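Local coordinates for malic enzyme (Entamoeba histolytica, PDB 3NV9), which probably catalyses the oxidative decarboxylation of malate to pyruvate, using NAD or NADP as the electron acceptor, at residues 94-99 with 165-170; 112-117 with 134-139; 244-249 with 280-285. One frame throughout, in Å; residues are numbered along the deposited sequence.

Contact 1: residues 94-99 with 165-170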
loop_
_atom_site.group_PDB
_atom_site.type_symbol
_atom_site.label_atom_id
_atom_site.label_comp_id
_atom_site.label_asym_id
_atom_site.label_seq_id
_atom_site.Cartn_x
_atom_site.Cartn_y
_atom_site.Cartn_z
ATOM N N GLY A 94 -0.025 -2.859 -7.285
ATOM C CA GLY A 94 -1.263 -3.076 -6.517
ATOM C C GLY A 94 -1.859 -4.444 -6.789
ATOM O O GLY A 94 -2.039 -4.802 -7.928
ATOM N N VAL A 95 -2.095 -5.227 -5.752
ATOM C CA VAL A 95 -2.636 -6.568 -5.925
ATOM C C VAL A 95 -4.118 -6.349 -5.688
ATOM O O VAL A 95 -4.549 -6.266 -4.537
ATOM C CB VAL A 95 -2.033 -7.581 -4.860
ATOM C CG1 VAL A 95 -2.446 -9.045 -5.088
ATOM C CG2 VAL A 95 -0.476 -7.547 -4.905
ATOM N N VAL A 96 -4.864 -6.195 -6.772
ATOM C CA VAL A 96 -6.260 -5.768 -6.762
ATOM C C VAL A 96 -7.144 -6.999 -6.900
ATOM O O VAL A 96 -6.968 -7.813 -7.801
ATOM C CB VAL A 96 -6.552 -4.694 -7.891
ATOM C CG1 VAL A 96 -8.061 -4.293 -7.947
ATOM C CG2 VAL A 96 -5.718 -3.470 -7.641
ATOM N N SER A 97 -8.031 -7.172 -5.932
ATOM C CA SER A 97 -8.992 -8.279 -5.959
ATOM C C SER A 97 -10.315 -7.826 -5.369
ATOM O O SER A 97 -10.320 -6.942 -4.520
ATOM C CB SER A 97 -8.503 -9.436 -5.148
ATOM O OG SER A 97 -9.392 -10.544 -5.305
ATOM N N ASP A 98 -11.418 -8.407 -5.832
ATOM C CA ASP A 98 -12.702 -8.176 -5.207
ATOM C C ASP A 98 -13.115 -9.344 -4.330
ATOM O O ASP A 98 -14.232 -9.383 -3.794
ATOM C CB ASP A 98 -13.777 -7.744 -6.250
ATOM C CG ASP A 98 -14.210 -8.862 -7.223
ATOM O OD1 ASP A 98 -15.145 -8.550 -8.009
ATOM O OD2 ASP A 98 -13.705 -10.011 -7.212
ATOM N N SER A 99 -12.154 -10.267 -4.181
ATOM C CA SER A 99 -12.200 -11.476 -3.356
ATOM C C SER A 99 -13.343 -12.413 -3.701
ATOM O O SER A 99 -13.911 -13.061 -2.851
ATOM C CB SER A 99 -12.201 -11.149 -1.864
ATOM O OG SER A 99 -11.205 -10.227 -1.604
ATOM N N ILE A 165 -0.618 -2.873 -12.252
ATOM C CA ILE A 165 -1.686 -3.460 -11.509
ATOM C C ILE A 165 -1.719 -4.954 -11.703
ATOM O O ILE A 165 -1.675 -5.443 -12.830
ATOM C CB ILE A 165 -3.118 -2.940 -11.920
ATOM C CG1 ILE A 165 -3.259 -1.444 -11.702
ATOM C CG2 ILE A 165 -4.203 -3.807 -11.228
ATOM C CD1 ILE A 165 -3.050 -1.018 -10.316
ATOM N N ASN A 166 -1.837 -5.668 -10.586
ATOM C CA ASN A 166 -1.842 -7.109 -10.618
ATOM C C ASN A 166 -3.195 -7.598 -10.133
ATOM O O ASN A 166 -3.411 -7.813 -8.928
ATOM C CB ASN A 166 -0.642 -7.609 -9.777
ATOM C CG ASN A 166 -0.655 -9.107 -9.548
ATOM O OD1 ASN A 166 -1.124 -9.557 -8.489
ATOM N ND2 ASN A 166 -0.132 -9.889 -10.510
ATOM N N LEU A 167 -4.123 -7.754 -11.071
ATOM C CA LEU A 167 -5.469 -8.285 -10.758
ATOM C C LEU A 167 -5.349 -9.723 -10.277
ATOM O O LEU A 167 -4.602 -10.510 -10.845
ATOM C CB LEU A 167 -6.407 -8.225 -11.989
ATOM C CG LEU A 167 -6.568 -6.864 -12.720
ATOM C CD1 LEU A 167 -7.112 -7.034 -14.129
ATOM C CD2 LEU A 167 -7.477 -5.902 -11.903
ATOM N N GLU A 168 -6.091 -10.067 -9.236
ATOM C CA GLU A 168 -6.155 -11.440 -8.764
ATOM C C GLU A 168 -7.611 -11.843 -8.422
ATOM O O GLU A 168 -8.363 -11.012 -7.889
ATOM C CB GLU A 168 -5.341 -11.553 -7.457
ATOM C CG GLU A 168 -3.829 -11.299 -7.551
ATOM C CD GLU A 168 -3.070 -12.490 -8.100
ATOM O OE1 GLU A 168 -1.838 -12.350 -8.223
ATOM O OE2 GLU A 168 -3.695 -13.565 -8.398
ATOM N N ASP A 169 -7.936 -13.126 -8.641
ATOM C CA ASP A 169 -9.024 -13.807 -7.924
ATOM C C ASP A 169 -10.376 -13.056 -8.095
ATOM O O ASP A 169 -11.100 -12.754 -7.131
ATOM C CB ASP A 169 -8.636 -13.982 -6.447
ATOM C CG ASP A 169 -7.492 -14.983 -6.231
ATOM O OD1 ASP A 169 -6.884 -15.441 -7.212
ATOM O OD2 ASP A 169 -7.172 -15.320 -5.059
ATOM N N ILE A 170 -10.648 -12.723 -9.349
ATOM C CA ILE A 170 -11.880 -12.117 -9.807
ATOM C C ILE A 170 -12.588 -13.176 -10.670
ATOM O O ILE A 170 -11.993 -13.784 -11.583
ATOM C CB ILE A 170 -11.594 -10.834 -10.632
ATOM C CG1 ILE A 170 -10.688 -9.901 -9.820
ATOM C CG2 ILE A 170 -12.884 -10.170 -11.104
ATOM C CD1 ILE A 170 -10.464 -8.502 -10.403
#
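Gly94 and Ile165 pair in the parallel beta ladder between strands 92-97 and 164-167, the two inner strands of the four-stranded parallel sheet in the N-terminal malic enzyme domain. Gly94 O accepts from Asn166 N at 2.8 Å. Val95 and Asn166 then lie side by side and point the same way, on the face that Met117 and Met124 of helix 114-128 help to cover. With CG1 anti to its backbone N (chi1 -174°), Val95 also brings that methyl to 3.6 Å from Glu168 CG. Val96 bonds through both backbone groups, straddling its partner Leu167 as in a regular parallel ladder: its N donates to Asn166 O at 3.1 Å, and its O accepts from Glu168 N at 2.8 Å. Its side chain is on the other face, where CG2 meets Ile165 CG2 at 3.9 Å beside Val155 of helix 148-158. Past the ladder, side chains take over. Ser97 OG donates to Glu168 O at 2.8 Å, from above that carbonyl plane. Asp98 crosses Ile170 at about a right angle, OD2 lying 4.0 Å from Ile170 CG2, while OD1 is hydrogen-bonded to Ser139 OG. Ser99 N closes an ST turn by donating to Ser97 OG at 3.0 Å.

Contact 2: residues 112-117 with 134-139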
loop_
_atom_site.group_PDB
_atom_site.type_symbol
_atom_site.label_atom_id
_atom_site.label_comp_id
_atom_site.label_asym_id
_atom_site.label_seq_id
_atom_site.Cartn_x
_atom_site.Cartn_y
_atom_site.Cartn_z
ATOM N N GLY A 112 -12.001 -10.792 2.784
ATOM C CA GLY A 112 -11.580 -12.213 2.825
ATOM C C GLY A 112 -10.385 -12.579 1.954
ATOM O O GLY A 112 -9.669 -13.588 2.222
ATOM N N GLY A 113 -10.147 -11.788 0.912
ATOM C CA GLY A 113 -8.998 -11.996 0.026
ATOM C C GLY A 113 -7.643 -11.505 0.594
ATOM O O GLY A 113 -6.609 -11.789 0.012
ATOM N N LEU A 114 -7.642 -10.820 1.739
ATOM C CA LEU A 114 -6.425 -10.209 2.301
ATOM C C LEU A 114 -5.268 -11.203 2.579
ATOM O O LEU A 114 -4.127 -10.839 2.388
ATOM C CB LEU A 114 -6.752 -9.462 3.595
ATOM C CG LEU A 114 -7.344 -8.081 3.366
ATOM C CD1 LEU A 114 -8.124 -7.655 4.599
ATOM C CD2 LEU A 114 -6.273 -7.009 2.992
ATOM N N GLY A 115 -5.574 -12.416 3.062
ATOM C CA GLY A 115 -4.571 -13.434 3.354
ATOM C C GLY A 115 -3.823 -13.746 2.097
ATOM O O GLY A 115 -2.582 -13.710 2.065
ATOM N N VAL A 116 -4.553 -14.016 1.024
ATOM C CA VAL A 116 -3.930 -14.414 -0.252
ATOM C C VAL A 116 -3.220 -13.224 -0.916
ATOM O O VAL A 116 -2.108 -13.375 -1.443
ATOM C CB VAL A 116 -4.985 -15.026 -1.193
ATOM C CG1 VAL A 116 -4.465 -15.157 -2.657
ATOM C CG2 VAL A 116 -5.449 -16.396 -0.644
ATOM N N MET A 117 -3.825 -12.031 -0.883
ATOM C CA MET A 117 -3.206 -10.873 -1.576
ATOM C C MET A 117 -1.995 -10.360 -0.818
ATOM O O MET A 117 -1.058 -9.855 -1.420
ATOM C CB MET A 117 -4.208 -9.716 -1.831
ATOM C CG MET A 117 -5.536 -10.140 -2.458
ATOM S SD MET A 117 -5.286 -11.104 -3.954
ATOM C CE MET A 117 -6.561 -12.348 -3.769
ATOM N N PRO A 134 -1.574 -5.473 -0.801
ATOM C CA PRO A 134 -2.923 -5.949 -1.141
ATOM C C PRO A 134 -3.893 -4.746 -1.331
ATOM O O PRO A 134 -3.811 -3.738 -0.576
ATOM C CB PRO A 134 -3.296 -6.822 0.063
ATOM C CG PRO A 134 -2.328 -6.427 1.183
ATOM C CD PRO A 134 -1.214 -5.645 0.618
ATOM N N ILE A 135 -4.763 -4.808 -2.358
ATOM C CA ILE A 135 -5.870 -3.836 -2.487
ATOM C C ILE A 135 -7.141 -4.611 -2.650
ATOM O O ILE A 135 -7.523 -4.912 -3.753
ATOM C CB ILE A 135 -5.691 -2.926 -3.704
ATOM C CG1 ILE A 135 -4.348 -2.191 -3.640
ATOM C CG2 ILE A 135 -6.855 -1.887 -3.853
ATOM C CD1 ILE A 135 -4.321 -1.009 -2.673
ATOM N N CYS A 136 -7.756 -4.995 -1.536
ATOM C CA CYS A 136 -9.029 -5.783 -1.529
ATOM C C CYS A 136 -10.249 -4.843 -1.470
ATOM O O CYS A 136 -10.370 -4.029 -0.577
ATOM C CB CYS A 136 -9.043 -6.764 -0.351
ATOM S SG CYS A 136 -7.969 -8.130 -0.661
ATOM N N ILE A 137 -11.120 -4.931 -2.461
ATOM C CA ILE A 137 -12.200 -3.960 -2.608
ATOM C C ILE A 137 -13.520 -4.653 -2.633
ATOM O O ILE A 137 -13.608 -5.851 -2.928
ATOM C CB ILE A 137 -12.086 -3.173 -3.909
ATOM C CG1 ILE A 137 -12.400 -4.088 -5.141
ATOM C CG2 ILE A 137 -10.713 -2.444 -3.976
ATOM C CD1 ILE A 137 -12.302 -3.375 -6.542
ATOM N N ASP A 138 -14.557 -3.885 -2.331
ATOM C CA ASP A 138 -15.921 -4.357 -2.546
ATOM C C ASP A 138 -16.312 -3.980 -3.958
ATOM O O ASP A 138 -16.271 -2.798 -4.342
ATOM C CB ASP A 138 -16.868 -3.697 -1.552
ATOM C CG ASP A 138 -18.310 -4.274 -1.641
ATOM O OD1 ASP A 138 -18.621 -5.106 -2.539
ATOM O OD2 ASP A 138 -19.119 -3.920 -0.768
ATOM N N SER A 139 -16.691 -4.950 -4.776
ATOM C CA SER A 139 -17.157 -4.541 -6.139
ATOM C C SER A 139 -18.713 -4.602 -6.300
ATOM O O SER A 139 -19.220 -4.543 -7.415
ATOM C CB SER A 139 -16.469 -5.364 -7.213
ATOM O OG SER A 139 -16.975 -6.706 -7.206
#
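Met117 N donates to Gly113 O at 2.9 Å, and this i to i+4 bond holds together the helical turn that rests on Pro134 and Cys136. The thiol sulphur of Cys136 sits against the turn itself. Its SG lies 3.6 Å from Gly113 C and equally far from Leu114 N, so it packs on the peptide joining the two residues, where glycine contributes no side chain to intervene. The torsion that sets SG anti to its own carbonyl carbon (chi1 -75°) places it there. Two side chains flank the sulphur: Met117 CG approaches SG to 3.6 Å, and Leu114 CG stands farther off at 4.1 Å. Both residues also reach Pro134. Met117 CB meets Pro134 CB at 3.6 Å, whereas Leu114 crosses the proline ring at about a right angle and touches it more loosely, CD2 to CB 4.2 Å. Beyond CG the methionine chain bends (chi2 -53°) and leads away from strand 131-136, toward Val95, Ser97 and Asp169. The second subunit completes the surroundings: its His160 packs on Leu114, its Leu88 on Pro134, and its Thr161 OG1 is hydrogen-bonded to Cys136 O. Pro134 and Cys136 point toward the helix, Ile135 between them away. One face of a strand outermost within its own chain thus packs on the start of the connecting helix, as in a beta-alpha-beta unit, here strand 92-97, helix 114-128 and strand 131-136.

Contact 3: residues 244-249 with 280-285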
loop_
_atom_site.group_PDB
_atom_site.type_symbol
_atom_site.label_atom_id
_atom_site.label_comp_id
_atom_site.label_asym_id
_atom_site.label_seq_id
_atom_site.Cartn_x
_atom_site.Cartn_y
_atom_site.Cartn_z
ATOM N N ASP A 244 -1.042 -28.602 -31.206
ATOM C CA ASP A 244 -2.007 -28.691 -32.313
ATOM C C ASP A 244 -3.427 -28.430 -31.788
ATOM O O ASP A 244 -3.930 -29.239 -31.013
ATOM C CB ASP A 244 -1.953 -30.110 -32.876
ATOM C CG ASP A 244 -2.710 -30.245 -34.196
ATOM O OD1 ASP A 244 -3.474 -29.309 -34.534
ATOM O OD2 ASP A 244 -2.522 -31.289 -34.895
ATOM N N PRO A 245 -4.101 -27.349 -32.227
ATOM C CA PRO A 245 -5.473 -27.154 -31.708
ATOM C C PRO A 245 -6.413 -28.335 -31.976
ATOM O O PRO A 245 -7.302 -28.591 -31.172
ATOM C CB PRO A 245 -5.967 -25.884 -32.425
ATOM C CG PRO A 245 -4.772 -25.216 -32.938
ATOM C CD PRO A 245 -3.738 -26.303 -33.201
ATOM N N LYS A 246 -6.182 -29.085 -33.052
ATOM C CA LYS A 246 -7.050 -30.211 -33.421
ATOM C C LYS A 246 -6.953 -31.371 -32.408
ATOM O O LYS A 246 -7.885 -32.212 -32.288
ATOM C CB LYS A 246 -6.713 -30.733 -34.822
ATOM C CG LYS A 246 -6.903 -29.745 -36.008
ATOM C CD LYS A 246 -6.873 -30.537 -37.354
ATOM C CE LYS A 246 -6.268 -29.750 -38.543
ATOM N NZ LYS A 246 -7.022 -28.494 -38.830
ATOM N N LYS A 247 -5.833 -31.418 -31.680
ATOM C CA LYS A 247 -5.572 -32.535 -30.764
ATOM C C LYS A 247 -5.995 -32.222 -29.309
ATOM O O LYS A 247 -5.703 -32.993 -28.397
ATOM C CB LYS A 247 -4.082 -32.925 -30.798
ATOM C CG LYS A 247 -3.535 -33.424 -32.152
ATOM C CD LYS A 247 -2.270 -34.282 -31.879
ATOM C CE LYS A 247 -1.446 -34.624 -33.138
ATOM N NZ LYS A 247 -1.003 -33.388 -33.857
ATOM N N ILE A 248 -6.667 -31.093 -29.127
ATOM C CA ILE A 248 -6.959 -30.493 -27.818
ATOM C C ILE A 248 -8.483 -30.514 -27.505
ATOM O O ILE A 248 -9.286 -30.111 -28.336
ATOM C CB ILE A 248 -6.419 -29.022 -27.794
ATOM C CG1 ILE A 248 -4.925 -29.005 -27.468
ATOM C CG2 ILE A 248 -7.107 -28.172 -26.759
ATOM C CD1 ILE A 248 -4.352 -27.658 -27.534
ATOM N N VAL A 249 -8.884 -30.976 -26.319
ATOM C CA VAL A 249 -10.266 -30.764 -25.912
ATOM C C VAL A 249 -10.341 -30.012 -24.575
ATOM O O VAL A 249 -9.742 -30.477 -23.591
ATOM C CB VAL A 249 -11.016 -32.077 -25.564
ATOM C CG1 VAL A 249 -12.517 -31.895 -25.769
ATOM C CG2 VAL A 249 -10.443 -33.291 -26.223
ATOM N N THR A 280 -10.780 -26.026 -31.598
ATOM C CA THR A 280 -10.302 -27.229 -30.905
ATOM C C THR A 280 -11.276 -28.368 -31.046
ATOM O O THR A 280 -12.395 -28.160 -31.523
ATOM C CB THR A 280 -9.995 -26.951 -29.397
ATOM O OG1 THR A 280 -11.184 -26.514 -28.699
ATOM C CG2 THR A 280 -8.886 -25.868 -29.268
ATOM N N ASN A 281 -10.845 -29.566 -30.655
ATOM C CA ASN A 281 -11.748 -30.709 -30.424
ATOM C C ASN A 281 -12.673 -30.971 -31.630
ATOM O O ASN A 281 -13.908 -30.950 -31.474
ATOM C CB ASN A 281 -12.580 -30.436 -29.146
ATOM C CG ASN A 281 -13.608 -31.512 -28.856
ATOM O OD1 ASN A 281 -13.343 -32.706 -28.978
ATOM N ND2 ASN A 281 -14.780 -31.089 -28.435
ATOM N N PRO A 282 -12.077 -31.190 -32.840
ATOM C CA PRO A 282 -12.838 -31.373 -34.083
ATOM C C PRO A 282 -13.824 -32.510 -33.910
ATOM O O PRO A 282 -14.973 -32.368 -34.272
ATOM C CB PRO A 282 -11.761 -31.775 -35.102
ATOM C CG PRO A 282 -10.484 -31.218 -34.518
ATOM C CD PRO A 282 -10.658 -31.518 -33.051
ATOM N N SER A 283 -13.338 -33.597 -33.313
ATOM C CA SER A 283 -14.084 -34.790 -32.876
ATOM C C SER A 283 -15.390 -34.660 -32.001
ATOM O O SER A 283 -16.147 -35.625 -31.870
ATOM C CB SER A 283 -13.076 -35.685 -32.156
ATOM O OG SER A 283 -13.616 -36.945 -31.887
ATOM N N LYS A 284 -15.664 -33.494 -31.410
ATOM C CA LYS A 284 -16.841 -33.333 -30.530
ATOM C C LYS A 284 -16.943 -34.339 -29.390
ATOM O O LYS A 284 -18.024 -34.861 -29.148
ATOM C CB LYS A 284 -18.137 -33.423 -31.331
ATOM C CG LYS A 284 -18.854 -32.097 -31.534
ATOM C CD LYS A 284 -18.290 -31.291 -32.671
ATOM C CE LYS A 284 -19.418 -30.529 -33.376
ATOM N NZ LYS A 284 -19.100 -30.338 -34.800
ATOM N N PHE A 285 -15.853 -34.611 -28.679
ATOM C CA PHE A 285 -15.878 -35.622 -27.615
ATOM C C PHE A 285 -17.076 -35.495 -26.677
ATOM O O PHE A 285 -17.412 -34.401 -26.239
ATOM C CB PHE A 285 -14.604 -35.559 -26.786
ATOM C CG PHE A 285 -13.419 -36.220 -27.432
ATOM C CD1 PHE A 285 -12.337 -35.456 -27.866
ATOM C CD2 PHE A 285 -13.376 -37.612 -27.582
ATOM C CE1 PHE A 285 -11.202 -36.066 -28.438
ATOM C CE2 PHE A 285 -12.266 -38.233 -28.145
ATOM C CZ PHE A 285 -11.170 -37.453 -28.577
#
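The Phe285 ring meets Val249 CG2 through CD1 at 3.3 Å, a tight and oblique approach with the two side chains crossing at about a right angle; Ser283 OG lies over the centre of one ring face, 4.1 Å above the plane. The second flat group, the Asn281 amide, is pressed against the other valine methyl, Val249 CG1 lying 3.3 Å from Asn281 CG. Asn281 OD1 accepts Phe285 N at 3.2 Å on a lone pair in the carbonyl plane, spanning the type I turn from Asn281 to Lys284, and ND2 donates to Leu257 O. Chi1 (176°) sets CG anti to the backbone N; chi2 (42°) turns OD1 to face Phe285 N. Thr280 CG2 packs on Ile248 CG2 at 3.8 Å, while Thr280 CA makes a CA-H...O contact of 3.3 Å with Pro245 O. At the more exposed end, Pro282 CD lies 3.0 Å from Lys246 O. The contact joins the loop between helices 271-279 and 288-292 to the beginning of strand 248-252 in the NAD-binding domain, a Rossmann fold; Ile248 is backed by helix 229-240 and strand 222-225, and Ala291 of helix 288-292 touches both Val249 and Phe285.

Contacts 1 and 2 form one continuous block of the N-terminal domain, their centres 7 Å apart and contact 2 nested in the chain loop that contact 1 closes. They share a sheet: Val95 O lies 2.6 Å from Ile135 N, a probable hydrogen bond between neighbouring strands. They also meet beside a bound glycerol, which probably comes from the crystallisation liquor and may mark a pocket: Asp169 OD2 lies 3.3 Å from Met117 CE, and Asp169 OD1 is hydrogen-bonded to the glycerol. Contact 3 follows in the NAD-binding domain, its centre about 32 Å from that of contact 1 and about 38 Å from that of contact 2, touching neither.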